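Long-range contacts in flavohemoglobin (Malassezia yamatoensis, PDB 6O0A), which probably detoxifies nitric oxide, carrying a haem in a globin domain and FAD in a reductase domain of the ferredoxin-reductase type: residues L57-S65 with Y211-R222; S100-S108 with I261-T269. One frame throughout, in Å; residues are numbered along the deposited sequence.

Interaction 1. Residues L57-S65 with Y211-R222. With FAD (flavin-adenine dinucleotide), chain B.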
loop_
_atom_site.group_PDB
_atom_site.type_symbol
_atom_site.label_atom_id
_atom_site.label_comp_id
_atom_site.label_asym_id
_atom_site.label_seq_id
_atom_site.Cartn_x
_atom_site.Cartn_y
_atom_site.Cartn_z
ATOM N N LEU A 57 14.987 10.858 -10.700
ATOM C CA LEU A 57 13.754 10.336 -10.117
ATOM C C LEU A 57 13.569 8.844 -10.374
ATOM O O LEU A 57 12.799 8.201 -9.660
ATOM C CB LEU A 57 12.552 11.130 -10.646
ATOM C CG LEU A 57 12.503 12.594 -10.199
ATOM C CD1 LEU A 57 11.370 13.357 -10.908
ATOM C CD2 LEU A 57 12.359 12.709 -8.663
ATOM N N LEU A 58 14.252 8.269 -11.368
ATOM C CA LEU A 58 14.239 6.813 -11.484
ATOM C C LEU A 58 15.225 6.160 -10.529
ATOM O O LEU A 58 15.082 4.974 -10.204
ATOM C CB LEU A 58 14.547 6.400 -12.927
ATOM C CG LEU A 58 14.289 4.952 -13.346
ATOM C CD1 LEU A 58 12.801 4.612 -13.277
ATOM C CD2 LEU A 58 14.828 4.713 -14.761
ATOM N N ASP A 59 16.214 6.918 -10.063
ATOM C CA ASP A 59 17.251 6.414 -9.175
ATOM C C ASP A 59 16.873 6.729 -7.727
ATOM O O ASP A 59 17.491 7.533 -7.037
ATOM C CB ASP A 59 18.601 7.013 -9.581
ATOM C CG ASP A 59 19.746 6.561 -8.702
ATOM O OD1 ASP A 59 19.828 5.363 -8.366
ATOM O OD2 ASP A 59 20.596 7.423 -8.379
ATOM N N GLY A 60 15.795 6.087 -7.283
ATOM C CA GLY A 60 15.397 6.166 -5.890
ATOM C C GLY A 60 13.939 6.481 -5.617
ATOM O O GLY A 60 13.497 6.362 -4.470
ATOM N N MET A 61 13.170 6.882 -6.633
ATOM C CA MET A 61 11.778 7.276 -6.422
ATOM C C MET A 61 10.837 6.386 -7.226
ATOM O O MET A 61 10.170 5.530 -6.640
ATOM C CB MET A 61 11.610 8.762 -6.752
ATOM C CG MET A 61 10.180 9.280 -6.715
ATOM S SD MET A 61 9.585 9.531 -5.040
ATOM C CE MET A 61 10.461 11.035 -4.607
ATOM N N PHE A 62 10.777 6.531 -8.545
ATOM C CA PHE A 62 9.839 5.750 -9.352
ATOM C C PHE A 62 10.344 4.340 -9.640
ATOM O O PHE A 62 11.536 4.113 -9.872
ATOM C CB PHE A 62 9.560 6.459 -10.682
ATOM C CG PHE A 62 8.707 7.672 -10.540
ATOM C CD1 PHE A 62 7.331 7.554 -10.398
ATOM C CD2 PHE A 62 9.280 8.945 -10.523
ATOM C CE1 PHE A 62 6.535 8.693 -10.247
ATOM C CE2 PHE A 62 8.495 10.076 -10.375
ATOM C CZ PHE A 62 7.123 9.951 -10.237
ATOM N N SER A 63 9.416 3.396 -9.669
ATOM C CA SER A 63 9.742 2.011 -9.954
ATOM C C SER A 63 9.833 1.792 -11.452
ATOM O O SER A 63 8.884 2.081 -12.190
ATOM C CB SER A 63 8.687 1.075 -9.373
ATOM O OG SER A 63 8.862 -0.224 -9.920
ATOM N N ARG A 64 10.966 1.250 -11.896
ATOM C CA ARG A 64 11.099 0.925 -13.311
ATOM C C ARG A 64 10.088 -0.139 -13.721
ATOM O O ARG A 64 9.501 -0.064 -14.804
ATOM C CB ARG A 64 12.525 0.462 -13.605
ATOM C CG ARG A 64 12.699 -0.105 -15.003
ATOM C CD ARG A 64 14.164 -0.140 -15.406
ATOM N NE ARG A 64 14.959 -1.096 -14.639
ATOM C CZ ARG A 64 16.275 -1.242 -14.782
ATOM N NH1 ARG A 64 16.942 -2.136 -14.069
ATOM N NH2 ARG A 64 16.924 -0.485 -15.673
ATOM N N SER A 65 9.850 -1.133 -12.855
ATOM C CA SER A 65 8.888 -2.165 -13.216
ATOM C C SER A 65 7.502 -1.573 -13.419
ATOM O O SER A 65 6.759 -2.012 -14.309
ATOM C CB SER A 65 8.853 -3.262 -12.142
ATOM O OG SER A 65 10.036 -4.043 -12.169
ATOM N N TYR A 211 15.305 -0.049 0.168
ATOM C CA TYR A 211 15.979 0.377 -1.053
ATOM C C TYR A 211 17.170 -0.523 -1.344
ATOM O O TYR A 211 17.984 -0.787 -0.456
ATOM C CB TYR A 211 16.464 1.831 -0.923
ATOM C CG TYR A 211 15.347 2.842 -0.829
ATOM C CD1 TYR A 211 14.558 2.939 0.321
ATOM C CD2 TYR A 211 15.067 3.687 -1.890
ATOM C CE1 TYR A 211 13.521 3.860 0.400
ATOM C CE2 TYR A 211 14.046 4.621 -1.816
ATOM C CZ TYR A 211 13.270 4.696 -0.664
ATOM O OH TYR A 211 12.242 5.609 -0.597
ATOM N N ALA A 212 17.290 -0.954 -2.597
ATOM C CA ALA A 212 18.521 -1.585 -3.062
ATOM C C ALA A 212 18.708 -1.244 -4.532
ATOM O O ALA A 212 17.793 -0.757 -5.201
ATOM C CB ALA A 212 18.497 -3.099 -2.849
ATOM N N ARG A 213 19.900 -1.513 -5.042
ATOM C CA ARG A 213 20.161 -1.200 -6.440
ATOM C C ARG A 213 19.858 -2.397 -7.329
ATOM O O ARG A 213 20.068 -3.555 -6.942
ATOM C CB ARG A 213 21.600 -0.727 -6.639
ATOM C CG ARG A 213 21.803 0.630 -5.992
ATOM C CD ARG A 213 23.018 1.393 -6.436
ATOM N NE ARG A 213 23.050 2.609 -5.633
ATOM C CZ ARG A 213 22.567 3.783 -6.030
ATOM N NH1 ARG A 213 22.057 3.929 -7.242
ATOM N NH2 ARG A 213 22.610 4.821 -5.209
ATOM N N THR A 214 19.321 -2.101 -8.515
ATOM C CA THR A 214 19.166 -3.091 -9.563
ATOM C C THR A 214 20.542 -3.572 -10.012
ATOM O O THR A 214 21.573 -2.968 -9.703
ATOM C CB THR A 214 18.429 -2.490 -10.758
ATOM O OG1 THR A 214 19.219 -1.411 -11.278
ATOM C CG2 THR A 214 17.080 -1.949 -10.337
ATOM N N SER A 215 20.547 -4.670 -10.776
ATOM C CA SER A 215 21.811 -5.189 -11.293
ATOM C C SER A 215 22.583 -4.137 -12.075
ATOM O O SER A 215 23.819 -4.143 -12.063
ATOM C CB SER A 215 21.561 -6.412 -12.176
ATOM O OG SER A 215 20.807 -6.063 -13.325
ATOM N N ASP A 216 21.889 -3.215 -12.740
ATOM C CA ASP A 216 22.550 -2.178 -13.520
ATOM C C ASP A 216 22.676 -0.854 -12.765
ATOM O O ASP A 216 23.072 0.151 -13.361
ATOM C CB ASP A 216 21.842 -1.983 -14.868
ATOM C CG ASP A 216 20.348 -1.711 -14.735
ATOM O OD1 ASP A 216 19.749 -2.044 -13.701
ATOM O OD2 ASP A 216 19.770 -1.194 -15.710
ATOM N N GLY A 217 22.381 -0.834 -11.468
ATOM C CA GLY A 217 22.813 0.262 -10.618
ATOM C C GLY A 217 21.789 1.316 -10.250
ATOM O O GLY A 217 22.182 2.349 -9.688
ATOM N N LEU A 218 20.502 1.104 -10.547
ATOM C CA LEU A 218 19.444 2.053 -10.181
ATOM C C LEU A 218 18.889 1.736 -8.799
ATOM O O LEU A 218 18.491 0.596 -8.535
ATOM C CB LEU A 218 18.295 2.020 -11.194
ATOM C CG LEU A 218 18.536 2.673 -12.552
ATOM C CD1 LEU A 218 17.333 2.460 -13.436
ATOM C CD2 LEU A 218 18.817 4.159 -12.369
ATOM N N LEU A 219 18.828 2.749 -7.926
ATOM C CA LEU A 219 18.232 2.560 -6.608
ATOM C C LEU A 219 16.717 2.438 -6.752
ATOM O O LEU A 219 16.082 3.248 -7.436
ATOM C CB LEU A 219 18.595 3.728 -5.686
ATOM C CG LEU A 219 18.317 3.447 -4.203
ATOM C CD1 LEU A 219 19.285 2.410 -3.669
ATOM C CD2 LEU A 219 18.393 4.726 -3.387
ATOM N N GLN A 220 16.139 1.414 -6.127
ATOM C CA GLN A 220 14.710 1.146 -6.280
ATOM C C GLN A 220 14.095 0.791 -4.937
ATOM O O GLN A 220 14.657 -0.037 -4.209
ATOM C CB GLN A 220 14.463 0.009 -7.268
ATOM C CG GLN A 220 14.830 0.346 -8.690
ATOM C CD GLN A 220 13.740 1.142 -9.354
ATOM O OE1 GLN A 220 12.735 0.582 -9.786
ATOM N NE2 GLN A 220 13.919 2.451 -9.429
ATOM N N PRO A 221 12.957 1.390 -4.600
ATOM C CA PRO A 221 12.246 1.028 -3.367
ATOM C C PRO A 221 11.140 -0.000 -3.581
ATOM O O PRO A 221 10.529 -0.030 -4.654
ATOM C CB PRO A 221 11.644 2.369 -2.928
ATOM C CG PRO A 221 11.275 3.003 -4.242
ATOM C CD PRO A 221 12.401 2.608 -5.218
ATOM N N ARG A 222 10.887 -0.842 -2.575
ATOM C CA ARG A 222 9.662 -1.634 -2.487
ATOM C C ARG A 222 9.165 -1.557 -1.050
ATOM O O ARG A 222 9.958 -1.375 -0.125
ATOM C CB ARG A 222 9.891 -3.101 -2.874
ATOM C CG ARG A 222 10.451 -3.338 -4.291
ATOM C CD ARG A 222 9.452 -2.902 -5.354
ATOM N NE ARG A 222 9.823 -3.334 -6.712
ATOM C CZ ARG A 222 10.358 -2.553 -7.648
ATOM N NH1 ARG A 222 10.619 -1.271 -7.402
ATOM N NH2 ARG A 222 10.625 -3.052 -8.846
HETATM P PA FAD B . 8.221 -5.827 -9.394
HETATM O O1A FAD B . 9.510 -5.595 -10.089
HETATM O O2A FAD B . 7.621 -4.625 -8.718
HETATM O O5B FAD B . 7.157 -6.433 -10.420
HETATM C C5B FAD B . 5.775 -6.554 -10.035
HETATM C C4B FAD B . 5.052 -7.086 -11.247
HETATM O O4B FAD B . 5.240 -6.166 -12.347
HETATM C C3B FAD B . 5.568 -8.414 -11.772
HETATM O O3B FAD B . 4.988 -9.526 -11.092
HETATM C C2B FAD B . 5.122 -8.372 -13.237
HETATM O O2B FAD B . 3.765 -8.773 -13.387
HETATM C C1B FAD B . 5.262 -6.881 -13.572
HETATM N N9A FAD B . 6.495 -6.552 -14.281
HETATM C C8A FAD B . 7.759 -6.535 -13.756
HETATM N N7A FAD B . 8.698 -6.272 -14.633
HETATM C C5A FAD B . 8.001 -6.110 -15.819
HETATM C C6A FAD B . 8.426 -5.885 -17.141
HETATM N N6A FAD B . 9.711 -5.748 -17.493
HETATM N N1A FAD B . 7.479 -5.823 -18.104
HETATM C C2A FAD B . 6.197 -5.968 -17.756
HETATM N N3A FAD B . 5.676 -6.195 -16.544
HETATM C C4A FAD B . 6.638 -6.264 -15.617
HETATM N N1 FAD B . 5.445 -8.143 -0.363
HETATM C C2 FAD B . 5.895 -9.134 0.465
HETATM O O2 FAD B . 6.475 -10.137 0.026
HETATM N N3 FAD B . 5.697 -9.018 1.839
HETATM C C4 FAD B . 5.079 -7.960 2.480
HETATM O O4 FAD B . 4.979 -7.943 3.708
HETATM C C4X FAD B . 4.612 -6.918 1.597
HETATM N N5 FAD B . 4.015 -5.882 2.124
HETATM C C5X FAD B . 3.567 -4.880 1.269
HETATM C C6 FAD B . 2.914 -3.773 1.813
HETATM C C7 FAD B . 2.458 -2.738 1.002
HETATM C C7M FAD B . 1.721 -1.574 1.617
HETATM C C8 FAD B . 2.677 -2.798 -0.385
HETATM C C8M FAD B . 2.233 -1.681 -1.291
HETATM C C9 FAD B . 3.317 -3.905 -0.931
HETATM C C9A FAD B . 3.752 -4.951 -0.122
HETATM N N10 FAD B . 4.397 -6.090 -0.652
HETATM C C10 FAD B . 4.838 -7.095 0.184
HETATM C "C1'" FAD B . 4.694 -6.184 -2.090
HETATM C "C2'" FAD B . 6.052 -5.587 -2.444
HETATM O "O2'" FAD B . 6.048 -4.189 -2.156
HETATM C "C3'" FAD B . 6.421 -5.814 -3.914
HETATM O "O3'" FAD B . 5.360 -5.341 -4.742
HETATM C "C4'" FAD B . 6.695 -7.278 -4.253
HETATM O "O4'" FAD B . 7.647 -7.793 -3.319
HETATM C "C5'" FAD B . 7.183 -7.469 -5.676
HETATM O "O5'" FAD B . 8.410 -6.723 -5.848
HETATM P P FAD B . 9.338 -7.104 -7.089
HETATM O O1P FAD B . 9.928 -8.470 -7.037
HETATM O O2P FAD B . 10.389 -6.033 -7.178
HETATM O O3P FAD B . 8.377 -7.022 -8.357
HETATM O O HOH W 1 21.965 7.304 -6.106
HETATM O O HOH W 2 11.991 7.139 -2.683
HETATM O O HOH W 3 12.070 -1.776 -10.893
#

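Interaction 2. Residues S100-S108 with I261-T269. With HEM (protoporphyrin IX containing Fe), chain C.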
loop_
_atom_site.group_PDB
_atom_site.type_symbol
_atom_site.label_atom_id
_atom_site.label_comp_id
_atom_site.label_asym_id
_atom_site.label_seq_id
_atom_site.Cartn_x
_atom_site.Cartn_y
_atom_site.Cartn_z
ATOM N N SER A 100 -5.424 9.601 1.816
ATOM C CA SER A 100 -4.608 9.104 2.913
ATOM C C SER A 100 -3.670 8.008 2.438
ATOM O O SER A 100 -2.482 8.002 2.789
ATOM C CB SER A 100 -5.506 8.604 4.046
ATOM O OG SER A 100 -4.739 8.053 5.097
ATOM N N ARG A 101 -4.179 7.084 1.616
ATOM C CA ARG A 101 -3.333 6.012 1.100
ATOM C C ARG A 101 -2.185 6.574 0.279
ATOM O O ARG A 101 -1.031 6.159 0.441
ATOM C CB ARG A 101 -4.161 5.038 0.264
ATOM C CG ARG A 101 -3.401 3.783 -0.149
ATOM C CD ARG A 101 -4.208 2.910 -1.102
ATOM N NE ARG A 101 -4.461 3.583 -2.374
ATOM C CZ ARG A 101 -5.638 4.080 -2.743
ATOM N NH1 ARG A 101 -6.691 3.971 -1.942
ATOM N NH2 ARG A 101 -5.762 4.680 -3.920
ATOM N N VAL A 102 -2.484 7.532 -0.605
ATOM C CA VAL A 102 -1.456 8.106 -1.464
ATOM C C VAL A 102 -0.440 8.890 -0.642
ATOM O O VAL A 102 0.771 8.776 -0.861
ATOM C CB VAL A 102 -2.095 8.985 -2.554
ATOM C CG1 VAL A 102 -1.007 9.663 -3.364
ATOM C CG2 VAL A 102 -2.974 8.131 -3.469
ATOM N N ALA A 103 -0.916 9.699 0.311
ATOM C CA ALA A 103 -0.005 10.500 1.127
ATOM C C ALA A 103 0.973 9.620 1.899
ATOM O O ALA A 103 2.160 9.949 2.014
ATOM C CB ALA A 103 -0.798 11.373 2.099
ATOM N N ASN A 104 0.488 8.508 2.456
ATOM C CA ASN A 104 1.374 7.624 3.207
ATOM C C ASN A 104 2.422 6.992 2.301
ATOM O O ASN A 104 3.592 6.875 2.687
ATOM C CB ASN A 104 0.561 6.550 3.929
ATOM C CG ASN A 104 0.034 7.028 5.286
ATOM O OD1 ASN A 104 0.672 6.825 6.326
ATOM N ND2 ASN A 104 -1.149 7.658 5.278
ATOM N N LYS A 105 2.027 6.582 1.091
ATOM C CA LYS A 105 3.000 6.056 0.132
ATOM C C LYS A 105 4.034 7.115 -0.229
ATOM O O LYS A 105 5.241 6.849 -0.237
ATOM C CB LYS A 105 2.284 5.553 -1.121
ATOM C CG LYS A 105 3.198 4.869 -2.135
ATOM C CD LYS A 105 3.779 3.593 -1.558
ATOM C CE LYS A 105 2.703 2.524 -1.356
ATOM N NZ LYS A 105 2.360 1.841 -2.637
ATOM N N HIS A 106 3.569 8.327 -0.541
ATOM C CA HIS A 106 4.472 9.430 -0.862
ATOM C C HIS A 106 5.462 9.693 0.259
ATOM O O HIS A 106 6.647 9.946 0.010
ATOM C CB HIS A 106 3.663 10.692 -1.118
ATOM C CG HIS A 106 3.041 10.735 -2.466
ATOM N ND1 HIS A 106 2.157 11.723 -2.839
ATOM C CD2 HIS A 106 3.176 9.918 -3.535
ATOM C CE1 HIS A 106 1.777 11.517 -4.086
ATOM N NE2 HIS A 106 2.369 10.418 -4.522
ATOM N N ALA A 107 4.975 9.713 1.497
ATOM C CA ALA A 107 5.850 9.957 2.639
ATOM C C ALA A 107 6.879 8.843 2.781
ATOM O O ALA A 107 8.061 9.109 3.025
ATOM C CB ALA A 107 5.019 10.104 3.917
ATOM N N SER A 108 6.448 7.589 2.606
ATOM C CA SER A 108 7.373 6.463 2.597
ATOM C C SER A 108 8.510 6.688 1.615
ATOM O O SER A 108 9.674 6.392 1.911
ATOM C CB SER A 108 6.617 5.185 2.228
ATOM O OG SER A 108 7.447 4.054 2.320
ATOM N N ILE A 261 16.402 2.167 4.629
ATOM C CA ILE A 261 15.003 1.904 4.971
ATOM C C ILE A 261 14.327 3.225 5.308
ATOM O O ILE A 261 14.888 4.056 6.036
ATOM C CB ILE A 261 14.860 0.923 6.149
ATOM C CG1 ILE A 261 15.598 -0.382 5.831
ATOM C CG2 ILE A 261 13.368 0.656 6.433
ATOM C CD1 ILE A 261 15.370 -1.521 6.838
ATOM N N SER A 262 13.113 3.409 4.790
ATOM C CA SER A 262 12.358 4.631 5.022
ATOM C C SER A 262 11.798 4.656 6.443
ATOM O O SER A 262 11.929 3.707 7.224
ATOM C CB SER A 262 11.205 4.743 4.029
ATOM O OG SER A 262 10.158 3.834 4.391
ATOM N N ASN A 263 11.136 5.759 6.758
ATOM C CA ASN A 263 10.330 5.831 7.954
ATOM C C ASN A 263 9.043 5.035 7.745
ATOM O O ASN A 263 8.638 4.781 6.609
ATOM C CB ASN A 263 10.058 7.297 8.284
ATOM C CG ASN A 263 11.308 8.002 8.799
ATOM O OD1 ASN A 263 12.179 7.364 9.410
ATOM N ND2 ASN A 263 11.407 9.304 8.562
ATOM N N PRO A 264 8.405 4.590 8.831
ATOM C CA PRO A 264 7.224 3.732 8.694
ATOM C C PRO A 264 5.957 4.547 8.462
ATOM O O PRO A 264 5.767 5.618 9.045
ATOM C CB PRO A 264 7.172 3.008 10.044
ATOM C CG PRO A 264 7.681 4.052 11.016
ATOM C CD PRO A 264 8.759 4.823 10.245
ATOM N N TYR A 265 5.081 4.018 7.603
ATOM C CA TYR A 265 3.859 4.713 7.217
ATOM C C TYR A 265 2.768 3.688 6.921
ATOM O O TYR A 265 3.004 2.479 6.904
ATOM C CB TYR A 265 4.111 5.638 6.008
ATOM C CG TYR A 265 4.943 6.851 6.365
ATOM C CD1 TYR A 265 4.415 7.869 7.149
ATOM C CD2 TYR A 265 6.262 6.971 5.931
ATOM C CE1 TYR A 265 5.168 8.977 7.502
ATOM C CE2 TYR A 265 7.027 8.084 6.272
ATOM C CZ TYR A 265 6.473 9.081 7.062
ATOM O OH TYR A 265 7.210 10.187 7.412
ATOM N N GLY A 266 1.565 4.193 6.681
ATOM C CA GLY A 266 0.466 3.355 6.259
ATOM C C GLY A 266 -0.727 3.648 7.131
ATOM O O GLY A 266 -0.567 3.892 8.330
ATOM N N ASP A 267 -1.920 3.670 6.546
ATOM C CA ASP A 267 -3.111 4.028 7.301
ATOM C C ASP A 267 -3.980 2.818 7.602
ATOM O O ASP A 267 -5.069 2.974 8.159
ATOM C CB ASP A 267 -3.918 5.108 6.570
ATOM C CG ASP A 267 -4.442 4.654 5.211
ATOM O OD1 ASP A 267 -4.159 3.517 4.781
ATOM O OD2 ASP A 267 -5.147 5.455 4.562
ATOM N N MET A 268 -3.519 1.619 7.259
ATOM C CA MET A 268 -4.278 0.394 7.500
ATOM C C MET A 268 -3.752 -0.234 8.789
ATOM O O MET A 268 -3.023 -1.228 8.785
ATOM C CB MET A 268 -4.156 -0.539 6.300
ATOM C CG MET A 268 -5.026 -1.767 6.357
ATOM S SD MET A 268 -6.746 -1.310 6.517
ATOM C CE MET A 268 -6.898 -0.116 5.187
ATOM N N THR A 269 -4.123 0.374 9.907
ATOM C CA THR A 269 -3.610 -0.012 11.210
ATOM C C THR A 269 -4.704 -0.644 12.059
ATOM O O THR A 269 -5.894 -0.633 11.722
ATOM C CB THR A 269 -3.012 1.194 11.938
ATOM O OG1 THR A 269 -4.024 2.185 12.120
ATOM C CG2 THR A 269 -1.873 1.794 11.117
HETATM C CHA HEM C . 2.311 6.533 -6.332
HETATM C CHB HEM C . -1.045 9.957 -7.232
HETATM C CHC HEM C . 2.440 13.331 -7.350
HETATM C CHD HEM C . 5.799 9.839 -7.117
HETATM C C1A HEM C . 1.099 7.168 -6.542
HETATM C C2A HEM C . -0.204 6.540 -6.548
HETATM C C3A HEM C . -1.125 7.481 -6.788
HETATM C C4A HEM C . -0.440 8.746 -6.966
HETATM C CMA HEM C . -2.651 7.284 -6.890
HETATM C CAA HEM C . -0.466 5.043 -6.282
HETATM C CBA HEM C . -0.644 4.933 -4.769
HETATM C CGA HEM C . -0.825 3.486 -4.377
HETATM O O1A HEM C . 0.001 2.638 -4.797
HETATM O O2A HEM C . -1.792 3.179 -3.639
HETATM C C1B HEM C . -0.402 11.174 -7.335
HETATM C C2B HEM C . -1.034 12.458 -7.576
HETATM C C3B HEM C . -0.067 13.394 -7.627
HETATM C C4B HEM C . 1.202 12.729 -7.395
HETATM C CMB HEM C . -2.556 12.626 -7.763
HETATM C CAB HEM C . -0.189 14.923 -7.847
HETATM C CBB HEM C . -1.329 15.624 -7.735
HETATM C C1C HEM C . 3.648 12.666 -7.337
HETATM C C2C HEM C . 4.940 13.287 -7.478
HETATM C C3C HEM C . 5.883 12.328 -7.411
HETATM C C4C HEM C . 5.196 11.067 -7.242
HETATM C CMC HEM C . 5.123 14.814 -7.637
HETATM C CAC HEM C . 7.426 12.429 -7.538
HETATM C CBC HEM C . 8.033 13.395 -8.253
HETATM C C1D HEM C . 5.133 8.655 -6.879
HETATM C C2D HEM C . 5.783 7.365 -6.731
HETATM C C3D HEM C . 4.838 6.450 -6.527
HETATM C C4D HEM C . 3.546 7.117 -6.525
HETATM C CMD HEM C . 7.310 7.139 -6.823
HETATM C CAD HEM C . 5.084 4.939 -6.324
HETATM C CBD HEM C . 4.607 4.214 -7.579
HETATM C CGD HEM C . 5.630 4.292 -8.690
HETATM O O1D HEM C . 6.834 4.011 -8.441
HETATM O O2D HEM C . 5.235 4.618 -9.844
HETATM N NA HEM C . 0.916 8.518 -6.802
HETATM N NB HEM C . 0.956 11.378 -7.231
HETATM N NC HEM C . 3.832 11.304 -7.186
HETATM N ND HEM C . 3.772 8.470 -6.736
HETATM FE FE HEM C . 2.350 9.965 -6.717
HETATM O O HOH W 4 10.277 8.290 4.730
HETATM O O HOH W 5 6.923 3.623 4.839
#

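Interaction 1. Residues L57-S65 with Y211-R222
Asp59 OD1 is gripped by two donors of the 211-222 hairpin. Leu219 N meets it at 2.8 Å, nearly along the C-O bond and almost straight, while Arg213 NH1 takes the syn lone pair at 2.9 Å in a salt bridge that is more bent (131°). This is where a loop of the globin domain docks on a beta-hairpin of the FAD-binding domain, strands 207-213 and 219-225 joined by a type I turn. With CG of Asp59 turned anti to its N (chi1 179°), the carboxylate reaches over to the hairpin; its other oxygen shares water 1 with Arg213 NH2.

At the turn, Arg64 and Asp216 come from opposite directions and meet end-on, their planes 22° apart. NH1 binds OD1 and NH2 binds OD2, both through syn lone pairs, and Thr214 OG1 adds a 2.6 Å bond to Asp216 OD1 from its anti side. Arg64 NH1 also has a salt bridge to Glu245. Leu218 CD1 lies over one face of this guanidinium, and the same methyl packs against Leu58 CD2.

Deeper in the contact, the amide of the buried Gln220 plugs into the globin loop. Its chain, bent at chi2, turns back toward the loop, where Gln220 NE2 donates to Phe62 O at 2.9 Å and Gln220 OE1 accepts Arg64 N at 2.8 Å, pinning the start of helix 64-69, which Ser63 N-caps.

At the FAD end of the contact, both domains reach the diphosphate of one cofactor: Ser65 OG and Arg222 NH2 each bond its O1A, and Arg222 NE bonds O2P. Water 3 ties the group together, accepting from Ser65 N and Arg222 NH2 and donating to Gln220 OE1 at 2.7 Å.

Interaction 2. Residues S100-S108 with I261-T269
The Tyr265 ring lies flat against the methyl of Ala107, whose CB sits 3.6 Å from the ring centroid and only 10° off the normal, a CH-pi contact over the centre of one face. Water 4 is at the ring's edge, and Ser108 N and Asn104 O approach it obliquely. Here the globin's proximal (F) helix, 96-108, rests on the loop that leaves strand 258-262 of the FAD-binding domain's antiparallel sheet.

One turn back, the Asn104 amide bridges helix and loop. Asn104 OD1 accepts Gly266 N at 2.8 Å from above the carbonyl plane, and ND2 donates to Ser100 O in a straight bond (177°). Held at both OD1 and ND2, the amide has its rotation fixed; Ser100 O takes the helical bond from Asn104 N on the opposite face of its plane. Farther along, Ser100 OG, placed anti to its backbone N (chi1 177°), reaches Asp267 OD2 at 2.7 Å on the anti side of the carboxylate.

At the other end, water 5 accepts from Ser108 OG and donates to Asn263 O; Ser108 OG and Ser262 OG both have further hydrogen bonds to Ser209.

The helix's other side belongs to the haem. Arg101 NE bonds the propionate oxygen O2A, Val102 CG1 lies over one face of the His106 ring, toward its rim, and Glu158 holds His106 ND1 while His106 NE2 binds the iron at 2.2 Å.

Overall arrangement
The two interactions lie about 18 Å apart, centre to centre, along the seam between the globin and FAD-binding domains. Their segments alternate along the chain: 57-65 and 100-108 come from the globin, 211-222 and 261-269 from the reductase. On the reductase side they share one antiparallel sheet, in which strands 207-213 and 258-262 are neighbours, and they touch where Tyr211 OH packs 3.7 Å from Ser108 O. Both also reach the cofactors: interaction 1 holds the FAD diphosphate and, through Ser63 N, a haem propionate, whereas interaction 2 carries the proximal histidine. Such docking is consistent with electron transfer from flavin to haem.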